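Local coordinates for chitinase (Paenibacillus sp. FPU-7, PDB 5GZT), which probably hydrolyses chitin and chitodextrins at internal beta-1,4 linkages between N-acetylglucosamine units, with two family 18 catalytic domains, at residues T215-K220 with G247-T252; T299-L304 with P359-L364. One frame throughout, in Å; residues are numbered along the deposited sequence.

Interaction 1 of 2, residues T215-K220 with G247-T252; sequences TSPAGK and GLAAGT
Backbone torsions set up the meeting of Pro-217 with the start of the strand at Gly-251 and Thr-252: phi -70° and psi -28° at Pro-217 begin a tight reversal, while phi 125° at Gly-251 belongs to a region that suits glycine and carries the other segment past the proline ring. The reversal is a type I beta turn from Ser-216 to Gly-219 whose last residue, the positive-phi Gly-219, makes the G1 bulge, and it closes the hairpin between strands 210-215 and 221-225. Within it the backbone bond from Ser-216 N to Lys-220 O measures 2.9 Å. Ser-216 OG adds a bent bond from Lys-220 N, so the serine side chain ties the same turn together.

No hydrogen bond crosses from the turn to residues 247-252. Instead the CG and CB corner of the pyrrolidine ring meets the carbonyl oxygens of Ala-250 and Thr-252, a good example of a hydrocarbon ring packed on backbone. Pro-217 CG does most of the touching and lies 3.7 Å from Ala-250 O. Pro-217 CB comes equally near, at 3.7 Å, to Thr-252 O. Farther round, Pro-217 CD meets the methyl CB of Ala-249 at 4.3 Å, the one apolar side-chain pair here. The buried area, 163 Å² in all, is correspondingly modest. Pro-217 also rests on Trp-253, whose NE1 bonds Ala-249 O.

Thr-252 lies at the start of strand 251-261, just after Gly-251. This strand pairs antiparallel with 210-215, and the contact lies where it begins, beside the hairpin loop. Thr-252 OG1 is bonded to Asp-477, whereas Thr-252 O sits 3.5 Å from Pro-217 CG.

Interaction 2 of 2, residues T299-L304 with P359-L364; sequences TKFTHL and PNLKVL
Leu-361 lays its CD1 methyl at the edge of the Phe-301 ring, near the ring plane and 3.6 Å from CE1. With CG anti to the backbone N (chi1 172°), the leucine reaches across to the neighbouring strand, where CD1 also touches Leu-304 CB. On the face carrying His-303 and Lys-362, away from Leu-304 and Val-363, Lys-362 CB lies over the His-303 ring, 4.1 Å from CD2, the two side chains running alongside in the same direction. That ring is held in rotation at both nitrogens: Thr-302 OG1 sits in its plane 2.8 Å from ND1, and NE2 bonds Glu-452. These residues begin adjacent parallel strands, 303-312 and 362-368, of the family 18 TIM barrel, at the ends remote from the C-terminal strand ends where such barrels carry their active site. Lys-362 N donates to Thr-302 O (3.0 Å, 166° at the hydrogen), Leu-304 N to Lys-362 O (2.9 Å), and Leu-364 N to Leu-304 O (2.9 Å). Thr-302 O is gripped twice, since a water donates to it at 2.8 Å and to Asn-360 O at 2.7 Å, bridging the two segments just ahead of the first paired residues.

Lys-362 joins the two contacts: its NZ reaches Pro-217 O at 2.8 Å, a probable hydrogen bond from the start of a barrel strand to the hairpin turn of interaction 1. Beside it, Ala-218 CB packs 3.6 Å from Asn-360 OD1, and Ala-249 CB approaches the same oxygen at 4.3 Å. The centres of interactions 1 and 2 are about 12 Å apart. Strand 264-284, which follows 251-261 in the chain, pairs with both 251-261 and 303-312. The two contacts together join the hairpin region to the N-terminal rim of the barrel, whereas family 18 catalysis takes place at the opposite rim; neither includes residues of the sodium site.

Interaction 1 of 2, residues T215-K220 with G247-T252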
ATOM      1  N   THR B 215     -10.923 -13.866  -9.880  1.00 52.81           N
ATOM      2  CA  THR B 215     -11.207 -12.478 -10.189  1.00 54.56           C
ATOM      3  C   THR B 215     -10.133 -11.620  -9.512  1.00 51.03           C
ATOM      4  O   THR B 215     -10.018 -11.627  -8.301  1.00 42.02           O
ATOM      5  CB  THR B 215     -12.572 -12.042  -9.671  1.00 59.58           C
ATOM      6  OG1 THR B 215     -13.554 -12.975 -10.114  1.00 76.06           O
ATOM      7  CG2 THR B 215     -12.923 -10.642 -10.175  1.00 62.57           C
ATOM      8  N   SER B 216      -9.376 -10.903 -10.332  1.00 52.97           N
ATOM      9  CA  SER B 216      -8.396  -9.925  -9.902  1.00 50.09           C
ATOM     10  C   SER B 216      -9.051  -8.785  -9.104  1.00 54.06           C
ATOM     11  O   SER B 216     -10.278  -8.654  -9.093  1.00 63.94           O
ATOM     12  CB  SER B 216      -7.576  -9.414 -11.120  1.00 51.28           C
ATOM     13  OG  SER B 216      -8.099  -8.247 -11.728  1.00 43.95           O
ATOM     14  N   PRO B 217      -8.245  -7.989  -8.377  1.00 54.05           N
ATOM     15  CA  PRO B 217      -8.836  -6.900  -7.593  1.00 49.90           C
ATOM     16  C   PRO B 217      -9.358  -5.829  -8.492  1.00 43.48           C
ATOM     17  O   PRO B 217     -10.285  -5.129  -8.108  1.00 41.64           O
ATOM     18  CB  PRO B 217      -7.657  -6.355  -6.770  1.00 54.57           C
ATOM     19  CG  PRO B 217      -6.665  -7.476  -6.737  1.00 56.16           C
ATOM     20  CD  PRO B 217      -6.819  -8.196  -8.046  1.00 53.91           C
ATOM     21  N   ALA B 218      -8.744  -5.697  -9.663  1.00 42.10           N
ATOM     22  CA  ALA B 218      -9.213  -4.788 -10.701  1.00 47.31           C
ATOM     23  C   ALA B 218     -10.326  -5.370 -11.645  1.00 53.32           C
ATOM     24  O   ALA B 218     -10.582  -4.784 -12.701  1.00 54.03           O
ATOM     25  CB  ALA B 218      -8.038  -4.301 -11.523  1.00 48.26           C
ATOM     26  N   GLY B 219     -10.971  -6.476 -11.255  1.00 53.77           N
ATOM     27  CA  GLY B 219     -12.062  -7.110 -12.000  1.00 58.47           C
ATOM     28  C   GLY B 219     -11.762  -8.119 -13.116  1.00 57.10           C
ATOM     29  O   GLY B 219     -12.684  -8.700 -13.629  1.00 62.47           O
ATOM     30  N   LYS B 220     -10.513  -8.331 -13.532  1.00 66.88           N
ATOM     31  CA  LYS B 220     -10.228  -9.333 -14.594  1.00 67.34           C
ATOM     32  C   LYS B 220     -10.585 -10.736 -14.131  1.00 65.13           C
ATOM     33  O   LYS B 220     -10.029 -11.220 -13.146  1.00 58.86           O
ATOM     34  CB  LYS B 220      -8.770  -9.324 -15.069  1.00 74.10           C
ATOM     35  CG  LYS B 220      -8.415  -8.237 -16.085  1.00 81.33           C
ATOM     36  CD  LYS B 220      -8.356  -6.832 -15.490  1.00 91.99           C
ATOM     37  CE  LYS B 220      -7.327  -6.690 -14.355  1.00101.28           C
ATOM     38  NZ  LYS B 220      -6.225  -5.727 -14.631  1.00104.85           N
ATOM     39  N   GLY B 247       3.575 -13.127  -9.463  1.00 42.65           N
ATOM     40  CA  GLY B 247       3.427 -11.716  -9.802  1.00 39.20           C
ATOM     41  C   GLY B 247       1.998 -11.244  -9.962  1.00 34.25           C
ATOM     42  O   GLY B 247       1.740 -10.337 -10.739  1.00 39.80           O
ATOM     43  N   LEU B 248       1.062 -11.831  -9.233  1.00 35.40           N
ATOM     44  CA  LEU B 248      -0.323 -11.329  -9.263  1.00 37.12           C
ATOM     45  C   LEU B 248      -0.427  -9.993  -8.544  1.00 37.94           C
ATOM     46  O   LEU B 248       0.302  -9.751  -7.589  1.00 33.74           O
ATOM     47  CB  LEU B 248      -1.263 -12.306  -8.560  1.00 38.72           C
ATOM     48  CG  LEU B 248      -1.440 -13.660  -9.292  1.00 41.40           C
ATOM     49  CD1 LEU B 248      -2.569 -14.445  -8.657  1.00 44.87           C
ATOM     50  CD2 LEU B 248      -1.727 -13.441 -10.746  1.00 40.49           C
ATOM     51  N   ALA B 249      -1.395  -9.182  -8.953  1.00 38.39           N
ATOM     52  CA  ALA B 249      -1.649  -7.888  -8.327  1.00 41.01           C
ATOM     53  C   ALA B 249      -1.943  -8.043  -6.864  1.00 42.20           C
ATOM     54  O   ALA B 249      -2.707  -8.943  -6.443  1.00 37.78           O
ATOM     55  CB  ALA B 249      -2.801  -7.156  -8.991  1.00 42.53           C
ATOM     56  N   ALA B 250      -1.329  -7.153  -6.071  1.00 40.16           N
ATOM     57  CA  ALA B 250      -1.565  -7.174  -4.646  1.00 34.76           C
ATOM     58  C   ALA B 250      -3.014  -6.861  -4.342  1.00 34.68           C
ATOM     59  O   ALA B 250      -3.651  -6.057  -5.063  1.00 37.43           O
ATOM     60  CB  ALA B 250      -0.651  -6.168  -3.943  1.00 39.37           C
ATOM     61  N   GLY B 251      -3.514  -7.488  -3.271  1.00 30.94           N
ATOM     62  CA  GLY B 251      -4.801  -7.153  -2.674  1.00 34.83           C
ATOM     63  C   GLY B 251      -5.721  -8.371  -2.586  1.00 38.79           C
ATOM     64  O   GLY B 251      -5.251  -9.504  -2.402  1.00 39.00           O
ATOM     65  N   THR B 252      -7.026  -8.138  -2.714  1.00 36.64           N
ATOM     66  CA  THR B 252      -8.005  -9.212  -2.489  1.00 40.19           C
ATOM     67  C   THR B 252      -8.441  -9.887  -3.820  1.00 39.37           C
ATOM     68  O   THR B 252      -8.897  -9.203  -4.724  1.00 36.55           O
ATOM     69  CB  THR B 252      -9.223  -8.732  -1.749  1.00 37.02           C
ATOM     70  OG1 THR B 252      -8.835  -8.229  -0.477  1.00 35.71           O
ATOM     71  CG2 THR B 252     -10.174  -9.917  -1.520  1.00 36.93           C
TER

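Interaction 2 of 2, residues T299-L304 with P359-L364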
ATOM      1  N   THR B 299       2.386   5.255  -9.035  1.00 30.23           N
ATOM      2  CA  THR B 299       3.019   3.966  -9.405  1.00 29.44           C
ATOM      3  C   THR B 299       3.700   3.281  -8.238  1.00 29.45           C
ATOM      4  O   THR B 299       3.991   2.127  -8.323  1.00 30.40           O
ATOM      5  CB  THR B 299       4.003   4.058 -10.588  1.00 29.66           C
ATOM      6  OG1 THR B 299       5.195   4.789 -10.237  1.00 33.50           O
ATOM      7  CG2 THR B 299       3.341   4.750 -11.822  1.00 31.90           C
ATOM      8  N   LYS B 300       3.957   3.981  -7.147  1.00 27.34           N
ATOM      9  CA  LYS B 300       4.700   3.407  -6.013  1.00 26.39           C
ATOM     10  C   LYS B 300       3.850   2.860  -4.865  1.00 25.71           C
ATOM     11  O   LYS B 300       4.384   2.426  -3.810  1.00 20.87           O
ATOM     12  CB  LYS B 300       5.631   4.465  -5.503  1.00 26.83           C
ATOM     13  CG  LYS B 300       6.489   5.088  -6.575  1.00 29.41           C
ATOM     14  CD  LYS B 300       7.365   4.042  -7.224  1.00 31.40           C
ATOM     15  CE  LYS B 300       8.103   4.662  -8.391  1.00 34.64           C
ATOM     16  NZ  LYS B 300       9.362   3.927  -8.474  1.00 37.48           N
ATOM     17  N   PHE B 301       2.539   2.846  -5.059  1.00 24.52           N
ATOM     18  CA  PHE B 301       1.709   2.272  -4.041  1.00 24.36           C
ATOM     19  C   PHE B 301       0.512   1.638  -4.681  1.00 26.84           C
ATOM     20  O   PHE B 301       0.255   1.868  -5.850  1.00 25.97           O
ATOM     21  CB  PHE B 301       1.312   3.293  -2.967  1.00 27.58           C
ATOM     22  CG  PHE B 301       0.745   4.601  -3.468  1.00 27.88           C
ATOM     23  CD1 PHE B 301      -0.568   4.700  -3.924  1.00 34.96           C
ATOM     24  CD2 PHE B 301       1.471   5.780  -3.332  1.00 29.62           C
ATOM     25  CE1 PHE B 301      -1.084   5.937  -4.347  1.00 34.56           C
ATOM     26  CE2 PHE B 301       1.000   7.007  -3.750  1.00 30.36           C
ATOM     27  CZ  PHE B 301      -0.294   7.106  -4.263  1.00 33.67           C
ATOM     28  N   THR B 302      -0.221   0.858  -3.920  1.00 28.26           N
ATOM     29  CA  THR B 302      -1.358   0.119  -4.481  1.00 30.88           C
ATOM     30  C   THR B 302      -2.671   0.647  -4.005  1.00 31.46           C
ATOM     31  O   THR B 302      -3.712   0.451  -4.698  1.00 33.01           O
ATOM     32  CB  THR B 302      -1.307  -1.381  -4.143  1.00 29.00           C
ATOM     33  OG1 THR B 302      -1.410  -1.556  -2.727  1.00 27.65           O
ATOM     34  CG2 THR B 302      -0.035  -1.952  -4.628  1.00 34.01           C
ATOM     35  N   HIS B 303      -2.657   1.287  -2.848  1.00 27.45           N
ATOM     36  CA  HIS B 303      -3.860   1.840  -2.230  1.00 27.81           C
ATOM     37  C   HIS B 303      -3.581   3.246  -1.737  1.00 31.50           C
ATOM     38  O   HIS B 303      -2.528   3.501  -1.182  1.00 30.02           O
ATOM     39  CB  HIS B 303      -4.282   1.060  -1.021  1.00 25.50           C
ATOM     40  CG  HIS B 303      -4.810  -0.309  -1.299  1.00 33.39           C
ATOM     41  ND1 HIS B 303      -4.081  -1.286  -1.948  1.00 33.22           N
ATOM     42  CD2 HIS B 303      -5.971  -0.902  -0.920  1.00 36.17           C
ATOM     43  CE1 HIS B 303      -4.779  -2.405  -1.974  1.00 31.19           C
ATOM     44  NE2 HIS B 303      -5.945  -2.185  -1.403  1.00 33.08           N
ATOM     45  N   LEU B 304      -4.558   4.126  -1.874  1.00 31.73           N
ATOM     46  CA  LEU B 304      -4.479   5.511  -1.432  1.00 29.31           C
ATOM     47  C   LEU B 304      -5.671   5.698  -0.498  1.00 30.27           C
ATOM     48  O   LEU B 304      -6.805   5.400  -0.878  1.00 33.19           O
ATOM     49  CB  LEU B 304      -4.434   6.367  -2.668  1.00 31.41           C
ATOM     50  CG  LEU B 304      -4.781   7.852  -2.888  1.00 35.27           C
ATOM     51  CD1 LEU B 304      -5.004   8.600  -1.602  1.00 39.81           C
ATOM     52  CD2 LEU B 304      -3.817   8.504  -3.870  1.00 31.16           C
ATOM     53  N   PRO B 359      -3.556   2.250 -13.185  1.00 48.12           N
ATOM     54  CA  PRO B 359      -4.936   1.716 -13.332  1.00 45.45           C
ATOM     55  C   PRO B 359      -5.316   0.705 -12.257  1.00 44.88           C
ATOM     56  O   PRO B 359      -6.495   0.556 -11.986  1.00 48.57           O
ATOM     57  CB  PRO B 359      -4.938   1.045 -14.732  1.00 48.18           C
ATOM     58  CG  PRO B 359      -3.783   1.664 -15.464  1.00 50.33           C
ATOM     59  CD  PRO B 359      -2.751   2.024 -14.407  1.00 50.67           C
ATOM     60  N   ASN B 360      -4.352   0.037 -11.617  1.00 43.24           N
ATOM     61  CA  ASN B 360      -4.686  -0.856 -10.489  1.00 42.42           C
ATOM     62  C   ASN B 360      -4.938  -0.204  -9.162  1.00 38.35           C
ATOM     63  O   ASN B 360      -5.276  -0.903  -8.181  1.00 40.86           O
ATOM     64  CB  ASN B 360      -3.580  -1.866 -10.286  1.00 51.40           C
ATOM     65  CG  ASN B 360      -3.653  -2.956 -11.303  1.00 55.58           C
ATOM     66  OD1 ASN B 360      -4.458  -3.877 -11.183  1.00 68.25           O
ATOM     67  ND2 ASN B 360      -2.873  -2.830 -12.326  1.00 53.18           N
ATOM     68  N   LEU B 361      -4.715   1.110  -9.097  1.00 36.33           N
ATOM     69  CA  LEU B 361      -4.774   1.862  -7.838  1.00 34.62           C
ATOM     70  C   LEU B 361      -6.148   1.793  -7.284  1.00 32.62           C
ATOM     71  O   LEU B 361      -7.070   2.076  -8.034  1.00 35.09           O
ATOM     72  CB  LEU B 361      -4.410   3.332  -8.067  1.00 32.68           C
ATOM     73  CG  LEU B 361      -4.644   4.245  -6.843  1.00 32.31           C
ATOM     74  CD1 LEU B 361      -3.618   3.880  -5.758  1.00 29.66           C
ATOM     75  CD2 LEU B 361      -4.521   5.708  -7.277  1.00 29.56           C
ATOM     76  N   LYS B 362      -6.296   1.372  -6.024  1.00 32.33           N
ATOM     77  CA  LYS B 362      -7.529   1.528  -5.247  1.00 33.63           C
ATOM     78  C   LYS B 362      -7.490   2.777  -4.353  1.00 36.62           C
ATOM     79  O   LYS B 362      -6.448   3.086  -3.752  1.00 34.39           O
ATOM     80  CB  LYS B 362      -7.842   0.287  -4.407  1.00 38.00           C
ATOM     81  CG  LYS B 362      -8.555  -0.772  -5.249  1.00 45.90           C
ATOM     82  CD  LYS B 362      -8.632  -2.135  -4.606  1.00 50.27           C
ATOM     83  CE  LYS B 362      -8.964  -3.193  -5.678  1.00 51.34           C
ATOM     84  NZ  LYS B 362     -10.369  -3.109  -6.144  1.00 52.93           N
ATOM     85  N   VAL B 363      -8.611   3.505  -4.291  1.00 34.60           N
ATOM     86  CA  VAL B 363      -8.720   4.657  -3.439  1.00 32.68           C
ATOM     87  C   VAL B 363      -9.800   4.426  -2.456  1.00 32.26           C
ATOM     88  O   VAL B 363     -10.915   4.205  -2.865  1.00 37.67           O
ATOM     89  CB  VAL B 363      -9.013   5.954  -4.223  1.00 32.00           C
ATOM     90  CG1 VAL B 363      -9.049   7.143  -3.264  1.00 33.71           C
ATOM     91  CG2 VAL B 363      -7.999   6.223  -5.343  1.00 32.42           C
ATOM     92  N   LEU B 364      -9.515   4.509  -1.158  1.00 28.94           N
ATOM     93  CA  LEU B 364     -10.528   4.347  -0.146  1.00 25.58           C
ATOM     94  C   LEU B 364     -10.719   5.581   0.673  1.00 30.04           C
ATOM     95  O   LEU B 364      -9.820   6.399   0.776  1.00 28.53           O
ATOM     96  CB  LEU B 364     -10.206   3.211   0.785  1.00 26.26           C
ATOM     97  CG  LEU B 364     -10.294   1.740   0.265  1.00 26.18           C
ATOM     98  CD1 LEU B 364      -9.186   1.346  -0.698  1.00 25.23           C
ATOM     99  CD2 LEU B 364     -10.255   0.826   1.453  1.00 27.01           C
TER
HETATM  100  O   HOH W   1      -4.600  -1.959  -5.734  1.00 34.52           O